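Guanidinopropionase (Pseudomonas aeruginosa, PDB 3NIQ) catalyses the manganese-dependent hydrolysis of 3-guanidinopropanoate to beta-alanine and urea, working as a homohexamer of the arginase family. Local coordinates at residues P21-L26 / V37-V42; S75-Y80 / L306-A311; L118-G123 / V278-V283; R228-G233 / R273-V278; Q264-V269 / A300-E305. One frame throughout, in Å; residues are numbered along the deposited sequence.

Contact 1. Residues P21-L26 / V37-V42; sequences PTFMRL and VGLIGV
F23 and L39 both set CG anti to their own carbonyl carbon, F23 with chi1 -76° and L39 with chi1 -46°. These torsions lay the two side chains obliquely across each other, and the contact is built on that crossing. The methylene of F23 takes the first touch, with F23 CB 3.6 Å from L39 CD1. The ring then runs on past the L39 methylene, where F23 CD2 comes to 3.7 Å from L39 CB. Its far end reaches the strand backbone. F23 CE2 lies 3.8 Å from G41 N, and that nitrogen meets the ring at its edge, in the ring plane.

L39 sits on strand 37-42 of the parallel sheet of the arginase fold, and the loop 21-26 covers it from one side. The same L39 CD1 also receives two smaller partners. L26 CD1 reaches it at 3.6 Å, and M24 CG lies 3.9 Å away; both side chains cross L39 at about a right angle. One leucine methyl is thus touched by three residues of the loop.

No hydrogen bond joins the two segments, and the side-chain pairs that meet are apolar. The loop keeps its shape through its own bonds. T22 OG1 donates to L26 O at 2.6 Å, in the carbonyl plane and on a lone pair, and R25 N bonds T22 O at 2.8 Å. Further out, D87 accepts a hydrogen bond from F23 N. M303 of helix 294-317 touches both F23 and L39.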
# COMPACT_ATOMS: atom_id res chain seq x y z
N PRO A 21 -3.09 -18.42 15.13
CA PRO A 21 -2.70 -17.15 15.75
C PRO A 21 -3.60 -16.69 16.91
O PRO A 21 -4.46 -15.82 16.73
CB PRO A 21 -2.74 -16.15 14.57
CG PRO A 21 -3.75 -16.72 13.62
CD PRO A 21 -3.64 -18.24 13.77
N THR A 22 -3.38 -17.24 18.09
CA THR A 22 -4.02 -16.74 19.31
C THR A 22 -3.14 -15.66 19.96
O THR A 22 -1.96 -15.56 19.63
CB THR A 22 -4.16 -17.87 20.34
OG1 THR A 22 -2.88 -18.49 20.49
CG2 THR A 22 -5.15 -18.93 19.89
N PHE A 23 -3.68 -14.89 20.90
CA PHE A 23 -2.86 -13.90 21.58
C PHE A 23 -1.62 -14.57 22.16
O PHE A 23 -1.73 -15.55 22.89
CB PHE A 23 -3.63 -13.21 22.71
CG PHE A 23 -4.62 -12.20 22.24
CD1 PHE A 23 -4.21 -11.14 21.42
CD2 PHE A 23 -5.96 -12.29 22.62
CE1 PHE A 23 -5.13 -10.18 20.97
CE2 PHE A 23 -6.88 -11.32 22.21
CZ PHE A 23 -6.46 -10.27 21.35
N MET A 24 -0.45 -14.03 21.82
CA MET A 24 0.85 -14.52 22.31
C MET A 24 1.06 -16.01 22.00
O MET A 24 1.88 -16.65 22.63
CB MET A 24 0.99 -14.27 23.82
CG MET A 24 0.56 -12.87 24.31
SD MET A 24 1.56 -11.56 23.60
CE MET A 24 0.77 -10.10 24.33
N ARG A 25 0.28 -16.55 21.04
CA ARG A 25 0.29 -17.99 20.71
C ARG A 25 0.08 -18.88 21.92
O ARG A 25 0.68 -19.96 22.04
CB ARG A 25 1.59 -18.38 19.97
CG ARG A 25 1.86 -17.54 18.70
CD ARG A 25 2.70 -18.29 17.68
NE ARG A 25 4.06 -18.50 18.16
CZ ARG A 25 4.93 -19.33 17.58
NH1 ARG A 25 4.59 -20.03 16.50
NH2 ARG A 25 6.14 -19.47 18.08
N LEU A 26 -0.80 -18.43 22.81
CA LEU A 26 -1.16 -19.19 23.99
C LEU A 26 -2.30 -20.14 23.63
O LEU A 26 -2.89 -20.01 22.54
CB LEU A 26 -1.58 -18.22 25.13
CG LEU A 26 -0.46 -17.42 25.81
CD1 LEU A 26 -1.00 -16.15 26.46
CD2 LEU A 26 0.28 -18.23 26.87
N VAL A 37 -5.11 -14.24 34.37
CA VAL A 37 -5.18 -13.08 33.47
C VAL A 37 -5.76 -13.59 32.14
O VAL A 37 -5.20 -14.49 31.51
CB VAL A 37 -3.79 -12.42 33.26
CG1 VAL A 37 -3.84 -11.30 32.21
CG2 VAL A 37 -3.23 -11.90 34.58
N GLY A 38 -6.89 -13.01 31.73
CA GLY A 38 -7.54 -13.37 30.46
C GLY A 38 -7.27 -12.36 29.37
O GLY A 38 -7.46 -11.16 29.58
N LEU A 39 -6.82 -12.84 28.22
CA LEU A 39 -6.56 -11.99 27.06
C LEU A 39 -7.77 -12.04 26.17
O LEU A 39 -8.16 -13.10 25.68
CB LEU A 39 -5.29 -12.43 26.29
CG LEU A 39 -4.04 -12.74 27.12
CD1 LEU A 39 -2.83 -13.03 26.19
CD2 LEU A 39 -3.70 -11.65 28.13
N ILE A 40 -8.41 -10.89 26.01
CA ILE A 40 -9.73 -10.85 25.40
C ILE A 40 -9.79 -9.85 24.27
O ILE A 40 -9.31 -8.71 24.41
CB ILE A 40 -10.81 -10.46 26.46
CG1 ILE A 40 -10.80 -11.44 27.65
CG2 ILE A 40 -12.21 -10.45 25.80
CD1 ILE A 40 -11.18 -10.73 29.03
N GLY A 41 -10.41 -10.25 23.17
CA GLY A 41 -10.67 -9.32 22.10
C GLY A 41 -12.06 -8.72 22.20
O GLY A 41 -13.01 -9.41 22.56
N VAL A 42 -12.20 -7.43 21.90
CA VAL A 42 -13.53 -6.84 21.80
C VAL A 42 -13.71 -6.16 20.44
O VAL A 42 -13.48 -4.94 20.29
CB VAL A 42 -13.82 -5.87 22.91
CG1 VAL A 42 -15.30 -5.52 22.88
CG2 VAL A 42 -13.40 -6.48 24.26

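Contact 2. Residues S75-Y80 / L306-A311; sequences SRIAPY and LLCLLA
This is a buried apolar contact between the connection leading into helix 79-82 and the long C-terminal helix 294-317. P79, the first residue of helix 79-82, and I77 carry most of it from segment 75-80. The CA of P79 is 5.3 Å from the CA of C308. P79 CB rests 3.7 Å from L307 CG, the two side chains crossing at about a right angle. The same P79 CB lies 3.9 Å from A311 CB, one helical turn further on. At the other end of the ring, P79 CD faces C308 SG at 4.0 Å.

I77 contributes almost as much. Its CG2 branch, anti to the backbone N, comes 3.6 Å from C308 O and also packs on C308 CB. Y80 points its CB away from the helix, yet the ring swings back. Y80 CE1 meets L307 CD2 at 3.5 Å, and P79 CG stands over the centre of the Y80 ring.

A78 is at the N-cap position of helix 79-82. Before it, S75 OG accepts from I77 N in an ST turn. No hydrogen bond crosses between 75-80 and 306-311. The contact therefore rests on close fit of carbon and sulfur surfaces, chiefly those of I77, P79, L307 and C308.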
# COMPACT_ATOMS: atom_id res chain seq x y z
N SER A 75 12.45 -5.70 32.97
CA SER A 75 11.95 -6.12 34.26
C SER A 75 12.26 -7.60 34.55
O SER A 75 12.31 -8.02 35.69
CB SER A 75 10.45 -5.86 34.33
OG SER A 75 9.73 -6.72 33.47
N ARG A 76 12.48 -8.37 33.48
CA ARG A 76 12.73 -9.81 33.58
C ARG A 76 11.51 -10.56 34.13
O ARG A 76 11.61 -11.71 34.53
CB ARG A 76 14.03 -10.09 34.36
CG ARG A 76 15.27 -9.50 33.67
CD ARG A 76 16.49 -9.58 34.57
NE ARG A 76 17.72 -9.14 33.89
CZ ARG A 76 18.58 -9.95 33.28
NH1 ARG A 76 18.38 -11.27 33.23
NH2 ARG A 76 19.67 -9.45 32.70
N ILE A 77 10.36 -9.89 34.13
CA ILE A 77 9.10 -10.58 34.39
C ILE A 77 8.86 -11.63 33.32
O ILE A 77 9.04 -11.38 32.13
CB ILE A 77 7.91 -9.60 34.45
CG1 ILE A 77 8.14 -8.58 35.58
CG2 ILE A 77 6.59 -10.37 34.63
CD1 ILE A 77 7.21 -7.33 35.57
N ALA A 78 8.49 -12.83 33.77
CA ALA A 78 8.12 -13.90 32.86
C ALA A 78 6.65 -14.21 33.19
O ALA A 78 6.37 -15.04 34.06
CB ALA A 78 9.01 -15.13 33.09
N PRO A 79 5.71 -13.51 32.52
CA PRO A 79 4.29 -13.52 32.91
C PRO A 79 3.66 -14.91 32.98
O PRO A 79 2.88 -15.18 33.90
CB PRO A 79 3.61 -12.68 31.81
CG PRO A 79 4.55 -12.69 30.66
CD PRO A 79 5.93 -12.74 31.28
N TYR A 80 3.99 -15.77 32.03
CA TYR A 80 3.36 -17.07 31.94
C TYR A 80 3.83 -18.02 33.03
O TYR A 80 3.12 -18.97 33.34
CB TYR A 80 3.55 -17.66 30.55
CG TYR A 80 3.34 -16.63 29.47
CD1 TYR A 80 2.09 -16.01 29.30
CD2 TYR A 80 4.39 -16.25 28.64
CE1 TYR A 80 1.91 -15.04 28.30
CE2 TYR A 80 4.21 -15.28 27.67
CZ TYR A 80 2.98 -14.68 27.51
OH TYR A 80 2.82 -13.72 26.54
N LEU A 306 1.86 -4.48 29.30
CA LEU A 306 0.79 -4.46 30.30
C LEU A 306 0.57 -5.82 30.96
O LEU A 306 0.27 -5.88 32.16
CB LEU A 306 -0.52 -4.00 29.66
CG LEU A 306 -0.59 -2.54 29.26
CD1 LEU A 306 -1.79 -2.32 28.33
CD2 LEU A 306 -0.66 -1.62 30.47
N LEU A 307 0.71 -6.89 30.17
CA LEU A 307 0.56 -8.25 30.69
C LEU A 307 1.56 -8.50 31.82
O LEU A 307 1.22 -9.09 32.84
CB LEU A 307 0.77 -9.28 29.57
CG LEU A 307 0.97 -10.75 29.99
CD1 LEU A 307 -0.20 -11.27 30.83
CD2 LEU A 307 1.16 -11.64 28.76
N CYS A 308 2.78 -8.05 31.63
CA CYS A 308 3.82 -8.29 32.62
C CYS A 308 3.41 -7.67 33.95
O CYS A 308 3.64 -8.26 35.01
CB CYS A 308 5.17 -7.75 32.15
SG CYS A 308 5.85 -8.73 30.77
N LEU A 309 2.81 -6.49 33.90
CA LEU A 309 2.40 -5.81 35.13
C LEU A 309 1.16 -6.42 35.75
O LEU A 309 1.08 -6.54 36.97
CB LEU A 309 2.19 -4.32 34.87
CG LEU A 309 3.36 -3.56 34.25
CD1 LEU A 309 3.04 -2.07 34.19
CD2 LEU A 309 4.66 -3.81 35.04
N LEU A 310 0.21 -6.83 34.92
CA LEU A 310 -0.96 -7.51 35.45
C LEU A 310 -0.61 -8.87 36.05
O LEU A 310 -1.19 -9.28 37.05
CB LEU A 310 -2.03 -7.71 34.37
CG LEU A 310 -2.67 -6.44 33.80
CD1 LEU A 310 -3.45 -6.80 32.53
CD2 LEU A 310 -3.63 -5.84 34.85
N ALA A 311 0.31 -9.59 35.41
CA ALA A 311 0.79 -10.84 35.98
C ALA A 311 1.26 -10.63 37.43
O ALA A 311 0.90 -11.41 38.31
CB ALA A 311 1.91 -11.44 35.13

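Contact 3. Residues L118-G123 / V278-V283; sequences LPLSVG and VGADVV
Strands 118-123 and 277-283 are neighbours in the central parallel sheet of the arginase fold, and this contact is their pairing. The axes of the two short segments run 4.7 Å apart at an angle of 10°. Four backbone hydrogen bonds make the ladder. A280 N gives to P119 O at 3.1 Å, nearly along the C=O axis. S121 N gives to A280 O at 3.0 Å, in the carbonyl plane. V282 N then gives to S121 O at 2.9 Å, and G123 N gives to V282 O from above the carbonyl plane. A280 and V282 each donate and accept, as parallel pairing requires.

L120 lies on one face with A280, V122 and V282. Its CG is anti to the backbone N (chi1 174°), which brings L120 CD1 to 4.0 Å from A280 CB. S121 and D281 occupy the opposite face, with S121 CB 4.0 Å from D281 CB. A water bonded to S121 OG donates to A280 O at 2.8 Å, so that carbonyl is gripped twice. A second water donates to both G123 O and V282 O. The S121 hydroxyl also bonds Y109. The D281 carboxylate is held by Y236, S238 and T129.

At the C-terminal end of the strand, the V283 side chain is about 5 Å from a bound manganese ion. It also lies beside H126, a metal ligand. The buried carboxylate of D281 has hydroxyl partners at both oxygens, which would help it to remain charged. The ladder runs up to the metal site and probably helps to hold the strand ends there.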
# COMPACT_ATOMS: atom_id res chain seq x y z
N LEU A 118 -8.30 -11.26 35.90
CA LEU A 118 -7.99 -9.90 35.45
C LEU A 118 -8.00 -9.85 33.92
O LEU A 118 -7.33 -10.64 33.29
CB LEU A 118 -6.63 -9.44 35.96
CG LEU A 118 -6.35 -9.50 37.47
CD1 LEU A 118 -5.03 -8.82 37.78
CD2 LEU A 118 -7.48 -8.87 38.26
N PRO A 119 -8.78 -8.92 33.34
CA PRO A 119 -8.88 -8.82 31.89
C PRO A 119 -7.82 -7.93 31.26
O PRO A 119 -7.57 -6.81 31.69
CB PRO A 119 -10.28 -8.23 31.68
CG PRO A 119 -10.43 -7.29 32.89
CD PRO A 119 -9.72 -7.99 34.03
N LEU A 120 -7.20 -8.43 30.20
CA LEU A 120 -6.31 -7.64 29.39
C LEU A 120 -6.91 -7.67 27.99
O LEU A 120 -6.89 -8.71 27.34
CB LEU A 120 -4.88 -8.21 29.40
CG LEU A 120 -3.92 -7.50 28.43
CD1 LEU A 120 -3.97 -5.97 28.56
CD2 LEU A 120 -2.48 -7.96 28.66
N SER A 121 -7.49 -6.55 27.57
CA SER A 121 -8.42 -6.55 26.44
C SER A 121 -7.89 -5.74 25.27
O SER A 121 -7.16 -4.75 25.46
CB SER A 121 -9.79 -5.98 26.86
OG SER A 121 -10.33 -6.73 27.94
N VAL A 122 -8.25 -6.18 24.07
CA VAL A 122 -7.88 -5.47 22.83
C VAL A 122 -9.16 -5.06 22.13
O VAL A 122 -10.00 -5.89 21.88
CB VAL A 122 -7.03 -6.35 21.90
CG1 VAL A 122 -6.62 -5.59 20.62
CG2 VAL A 122 -5.77 -6.86 22.64
N GLY A 123 -9.32 -3.76 21.84
CA GLY A 123 -10.49 -3.28 21.10
C GLY A 123 -10.23 -3.37 19.60
O GLY A 123 -9.16 -3.84 19.19
N VAL A 278 -5.86 -3.73 38.09
CA VAL A 278 -6.97 -4.68 38.10
C VAL A 278 -7.50 -5.00 36.70
O VAL A 278 -8.38 -5.82 36.52
CB VAL A 278 -8.14 -4.19 38.98
CG1 VAL A 278 -7.61 -3.80 40.36
CG2 VAL A 278 -8.88 -3.04 38.33
N GLY A 279 -6.93 -4.34 35.70
CA GLY A 279 -7.23 -4.66 34.31
C GLY A 279 -6.56 -3.64 33.42
O GLY A 279 -6.06 -2.63 33.90
N ALA A 280 -6.56 -3.91 32.11
CA ALA A 280 -5.99 -2.95 31.18
C ALA A 280 -6.53 -3.24 29.81
O ALA A 280 -7.03 -4.34 29.55
CB ALA A 280 -4.45 -3.02 31.20
N ASP A 281 -6.46 -2.26 28.92
CA ASP A 281 -6.83 -2.50 27.54
C ASP A 281 -5.96 -1.68 26.57
O ASP A 281 -5.32 -0.70 26.97
CB ASP A 281 -8.34 -2.26 27.28
CG ASP A 281 -8.78 -0.84 27.60
OD1 ASP A 281 -8.03 0.10 27.28
OD2 ASP A 281 -9.89 -0.67 28.17
N VAL A 282 -5.98 -2.11 25.30
CA VAL A 282 -5.29 -1.43 24.21
C VAL A 282 -6.35 -1.25 23.13
O VAL A 282 -6.83 -2.23 22.55
CB VAL A 282 -4.14 -2.29 23.64
CG1 VAL A 282 -3.48 -1.57 22.48
CG2 VAL A 282 -3.08 -2.58 24.73
N VAL A 283 -6.76 -0.01 22.89
CA VAL A 283 -7.93 0.22 22.03
C VAL A 283 -7.57 1.08 20.83
O VAL A 283 -6.51 1.66 20.81
CB VAL A 283 -9.08 0.88 22.80
CG1 VAL A 283 -9.55 -0.04 23.91
CG2 VAL A 283 -8.67 2.28 23.35
O HOH W 1 -9.66 -5.14 30.12
O HOH W 2 -7.07 -2.03 19.73

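Contact 4. Residues R228-G233 / R273-V278; sequences RVVGAG and RGLDLV
L275 sets CG anti to its carbonyl carbon (chi1 -66°), and the extended chain carries both methyls toward the end of helix 211-230. Its CB points past the other segment rather than at it, and only the tip comes close. L275 CD1 meets V230 CG2 at 4.0 Å, with the two side chains crossing at about a right angle. L275 CD2 also lies near V230 CG2 and reaches the backbone, 3.5 Å from G231 O.

Beyond this apolar patch the two segments are joined through water. One water accepts a hydrogen bond from D276 N at 2.9 Å. It donates to G231 O at 2.7 Å and to G233 O at 2.9 Å, so a single molecule ties three backbone groups together. A second water donates to A232 O and to D276 OD2. The D276 side chain has CG anti to its backbone N (chi1 -180°), and D276 CB lies 3.7 Å from G233 O.

V230 to G233 form a type II' beta turn, with G231 leaving the helix at positive phi. D276 is the centre of an inverse gamma turn, closed by a weak bond from L277 N to L275 O.

V230 also packs on V145 of strand 142-147 and T235 of strand 235-240. L277, in strand 277-283, touches V237 and helix 294-317. The contact thus lies where helix 211-230 ends, beside strand 235-240, which follows the helix in the chain and neighbours strand 277-283 in the sheet.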
# COMPACT_ATOMS: atom_id res chain seq x y z
N ARG A 228 1.21 9.42 41.70
CA ARG A 228 0.62 10.23 42.76
C ARG A 228 -0.90 10.26 42.67
O ARG A 228 -1.59 10.13 43.68
CB ARG A 228 1.15 11.67 42.72
CG ARG A 228 0.77 12.49 43.96
CD ARG A 228 0.98 13.98 43.77
NE ARG A 228 0.18 14.55 42.67
CZ ARG A 228 -1.11 14.85 42.74
NH1 ARG A 228 -1.81 14.63 43.85
NH2 ARG A 228 -1.73 15.37 41.67
N VAL A 229 -1.43 10.43 41.46
CA VAL A 229 -2.89 10.53 41.28
C VAL A 229 -3.62 9.26 41.67
O VAL A 229 -4.64 9.31 42.36
CB VAL A 229 -3.30 10.93 39.81
CG1 VAL A 229 -4.80 10.62 39.55
CG2 VAL A 229 -3.01 12.41 39.54
N VAL A 230 -3.14 8.12 41.17
CA VAL A 230 -3.85 6.86 41.36
C VAL A 230 -3.51 6.24 42.71
O VAL A 230 -4.29 5.46 43.25
CB VAL A 230 -3.59 5.84 40.20
CG1 VAL A 230 -3.97 6.47 38.84
CG2 VAL A 230 -2.14 5.37 40.19
N GLY A 231 -2.34 6.59 43.24
CA GLY A 231 -1.93 6.10 44.56
C GLY A 231 -1.92 4.58 44.67
O GLY A 231 -1.47 3.87 43.74
N ALA A 232 -2.41 4.07 45.80
CA ALA A 232 -2.33 2.63 46.09
C ALA A 232 -3.65 1.92 45.77
O ALA A 232 -3.75 0.70 45.94
CB ALA A 232 -1.90 2.39 47.57
N GLY A 233 -4.64 2.66 45.27
CA GLY A 233 -5.97 2.10 44.99
C GLY A 233 -6.06 1.23 43.75
O GLY A 233 -5.10 1.14 42.96
N ARG A 273 4.81 -0.20 37.21
CA ARG A 273 5.04 -1.43 37.94
C ARG A 273 4.81 -1.22 39.44
O ARG A 273 5.15 -0.16 40.00
CB ARG A 273 6.47 -1.91 37.70
CG ARG A 273 6.72 -3.31 38.21
CD ARG A 273 8.20 -3.61 38.22
NE ARG A 273 8.43 -5.01 38.56
CZ ARG A 273 9.60 -5.62 38.42
NH1 ARG A 273 10.63 -4.93 37.94
NH2 ARG A 273 9.74 -6.90 38.74
N GLY A 274 4.21 -2.21 40.09
CA GLY A 274 3.93 -2.12 41.54
C GLY A 274 2.54 -1.62 41.92
O GLY A 274 2.07 -1.88 43.03
N LEU A 275 1.87 -0.91 41.02
CA LEU A 275 0.54 -0.43 41.30
C LEU A 275 -0.43 -1.60 41.43
O LEU A 275 -0.16 -2.70 40.96
CB LEU A 275 0.07 0.52 40.18
CG LEU A 275 0.86 1.83 40.09
CD1 LEU A 275 0.43 2.66 38.90
CD2 LEU A 275 0.74 2.66 41.34
N ASP A 276 -1.57 -1.34 42.07
CA ASP A 276 -2.62 -2.34 42.12
C ASP A 276 -3.47 -2.32 40.84
O ASP A 276 -4.52 -1.66 40.77
CB ASP A 276 -3.47 -2.19 43.39
CG ASP A 276 -4.58 -3.24 43.46
OD1 ASP A 276 -4.36 -4.35 42.95
OD2 ASP A 276 -5.66 -2.95 44.00
N LEU A 277 -3.00 -3.04 39.83
CA LEU A 277 -3.60 -3.01 38.49
C LEU A 277 -4.62 -4.11 38.38
O LEU A 277 -4.29 -5.28 38.55
CB LEU A 277 -2.51 -3.18 37.41
CG LEU A 277 -1.49 -2.05 37.20
CD1 LEU A 277 -0.59 -2.30 36.00
CD2 LEU A 277 -2.17 -0.69 37.04
N VAL A 278 -5.86 -3.73 38.09
CA VAL A 278 -6.97 -4.68 38.10
C VAL A 278 -7.50 -5.00 36.70
O VAL A 278 -8.38 -5.82 36.52
CB VAL A 278 -8.14 -4.19 38.98
CG1 VAL A 278 -7.61 -3.80 40.36
CG2 VAL A 278 -8.88 -3.04 38.33
O HOH W 3 -2.26 1.39 42.90
O HOH W 4 -5.61 -1.30 46.17

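Contact 5. Residues Q264-V269 / A300-E305; sequences QAQQLV and ATMMFE
Q266 NE2 donates to E305 OE2 at 3.0 Å, with a bent N-H...O angle of 137°. The acceptor is met from above the carboxylate plane, and the amide and carboxylate planes stand 83° apart. The Q266 chain is extended beyond CG, while E305 bends at chi2, and the two cross at about a right angle. T301 CG2 flanks the same amide, 3.8 Å from Q266 NE2.

M302 fills the apolar part. Bends at chi2 and chi3 fold its tip back toward the other helix. M302 CE presses on V269 CG2 at 3.5 Å, a tight carbon pair, and lies 3.8 Å from A265 O. V269 turns its other branch to the glutamate, with V269 CG1 3.9 Å from E305 CB.

Helices 262-270 and 294-317 run side by side and nearly parallel here, the axes of the two short segments 10.4 Å apart and crossing at -16°. They cover the central sheet of the arginase fold, and A265 and M302 both touch F239 of strand 235-240.

In the second shell, E305 OE1 forms a salt bridge with R270 and a hydrogen bond with H72. These would probably keep the buried carboxylate charged. G258 and I257 of a neighbouring subunit pack on Q266 and T301.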
# COMPACT_ATOMS: atom_id res chain seq x y z
N GLN A 264 8.54 6.31 24.32
CA GLN A 264 7.95 7.00 25.47
C GLN A 264 6.80 6.21 26.11
O GLN A 264 6.70 6.14 27.33
CB GLN A 264 7.49 8.40 25.06
CG GLN A 264 8.62 9.40 24.93
CD GLN A 264 8.17 10.65 24.23
OE1 GLN A 264 7.17 10.66 23.49
NE2 GLN A 264 8.91 11.73 24.45
N ALA A 265 5.95 5.61 25.28
CA ALA A 265 4.83 4.80 25.79
C ALA A 265 5.29 3.58 26.59
O ALA A 265 4.73 3.26 27.64
CB ALA A 265 3.88 4.37 24.65
N GLN A 266 6.34 2.92 26.11
CA GLN A 266 6.91 1.78 26.82
C GLN A 266 7.49 2.23 28.16
O GLN A 266 7.29 1.58 29.18
CB GLN A 266 8.00 1.10 25.98
CG GLN A 266 7.47 0.24 24.83
CD GLN A 266 8.61 -0.36 24.01
OE1 GLN A 266 9.45 0.36 23.49
NE2 GLN A 266 8.62 -1.69 23.88
N GLN A 267 8.21 3.34 28.15
CA GLN A 267 8.81 3.85 29.40
C GLN A 267 7.72 4.23 30.40
O GLN A 267 7.83 3.94 31.59
CB GLN A 267 9.69 5.08 29.13
CG GLN A 267 10.92 4.79 28.25
CD GLN A 267 11.65 6.07 27.81
OE1 GLN A 267 11.03 7.10 27.51
NE2 GLN A 267 12.97 5.99 27.74
N LEU A 268 6.65 4.86 29.93
CA LEU A 268 5.59 5.26 30.87
C LEU A 268 4.88 4.04 31.45
O LEU A 268 4.65 3.97 32.67
CB LEU A 268 4.61 6.21 30.19
CG LEU A 268 5.26 7.57 29.88
CD1 LEU A 268 4.44 8.31 28.84
CD2 LEU A 268 5.37 8.41 31.15
N VAL A 269 4.56 3.07 30.60
CA VAL A 269 3.87 1.87 31.07
C VAL A 269 4.74 1.05 32.05
O VAL A 269 4.27 0.62 33.10
CB VAL A 269 3.34 1.01 29.88
CG1 VAL A 269 2.90 -0.36 30.35
CG2 VAL A 269 2.18 1.73 29.23
N ALA A 300 0.15 -5.21 20.00
CA ALA A 300 0.62 -6.46 20.59
C ALA A 300 1.73 -6.21 21.60
O ALA A 300 1.77 -6.85 22.66
CB ALA A 300 1.09 -7.45 19.49
N THR A 301 2.63 -5.29 21.30
CA THR A 301 3.74 -5.04 22.21
C THR A 301 3.28 -4.34 23.50
O THR A 301 3.64 -4.76 24.59
CB THR A 301 4.86 -4.21 21.55
OG1 THR A 301 5.22 -4.80 20.29
CG2 THR A 301 6.11 -4.22 22.45
N MET A 302 2.47 -3.29 23.39
CA MET A 302 1.92 -2.65 24.59
C MET A 302 1.08 -3.66 25.41
O MET A 302 1.13 -3.67 26.64
CB MET A 302 1.10 -1.42 24.21
CG MET A 302 1.92 -0.35 23.46
SD MET A 302 3.40 0.16 24.37
CE MET A 302 2.72 0.55 25.98
N MET A 303 0.38 -4.55 24.71
CA MET A 303 -0.37 -5.61 25.38
C MET A 303 0.59 -6.44 26.24
O MET A 303 0.33 -6.69 27.43
CB MET A 303 -1.04 -6.51 24.34
CG MET A 303 -1.98 -7.57 24.95
SD MET A 303 -2.81 -8.55 23.71
CE MET A 303 -4.16 -9.22 24.70
N PHE A 304 1.71 -6.86 25.65
CA PHE A 304 2.73 -7.58 26.41
C PHE A 304 3.29 -6.75 27.58
O PHE A 304 3.47 -7.28 28.68
CB PHE A 304 3.87 -8.05 25.51
CG PHE A 304 4.88 -8.89 26.24
CD1 PHE A 304 4.61 -10.21 26.57
CD2 PHE A 304 6.11 -8.36 26.61
CE1 PHE A 304 5.52 -10.99 27.26
CE2 PHE A 304 7.05 -9.16 27.31
CZ PHE A 304 6.75 -10.46 27.61
N GLU A 305 3.60 -5.47 27.35
CA GLU A 305 4.13 -4.62 28.42
C GLU A 305 3.15 -4.64 29.61
O GLU A 305 3.55 -4.78 30.76
CB GLU A 305 4.34 -3.17 27.98
CG GLU A 305 5.28 -2.96 26.80
CD GLU A 305 6.74 -3.01 27.21
OE1 GLU A 305 7.02 -2.89 28.42
OE2 GLU A 305 7.59 -3.18 26.31

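Contact 3 lies at the middle of the fold, about 5 Å from the centre of the chain. Contacts 1 and 3 share the parallel sheet, in which strands 37-42, 118-123 and 277-283 are neighbours; their centres are about 11 Å apart. Contacts 3 and 4 share V278. Contacts 2 and 5 both use helix 294-317, and M303 of that helix touches contacts 1 and 3. Along the chain contact 1 closes first. Contact 2 then spans a long loop, inside which contacts 3, 4 and 5 are nested. Contact 5 crosses contacts 3 and 4. The last helix thus ties early and late segments to one sheet, whose strand 277-283 ends near the manganese site.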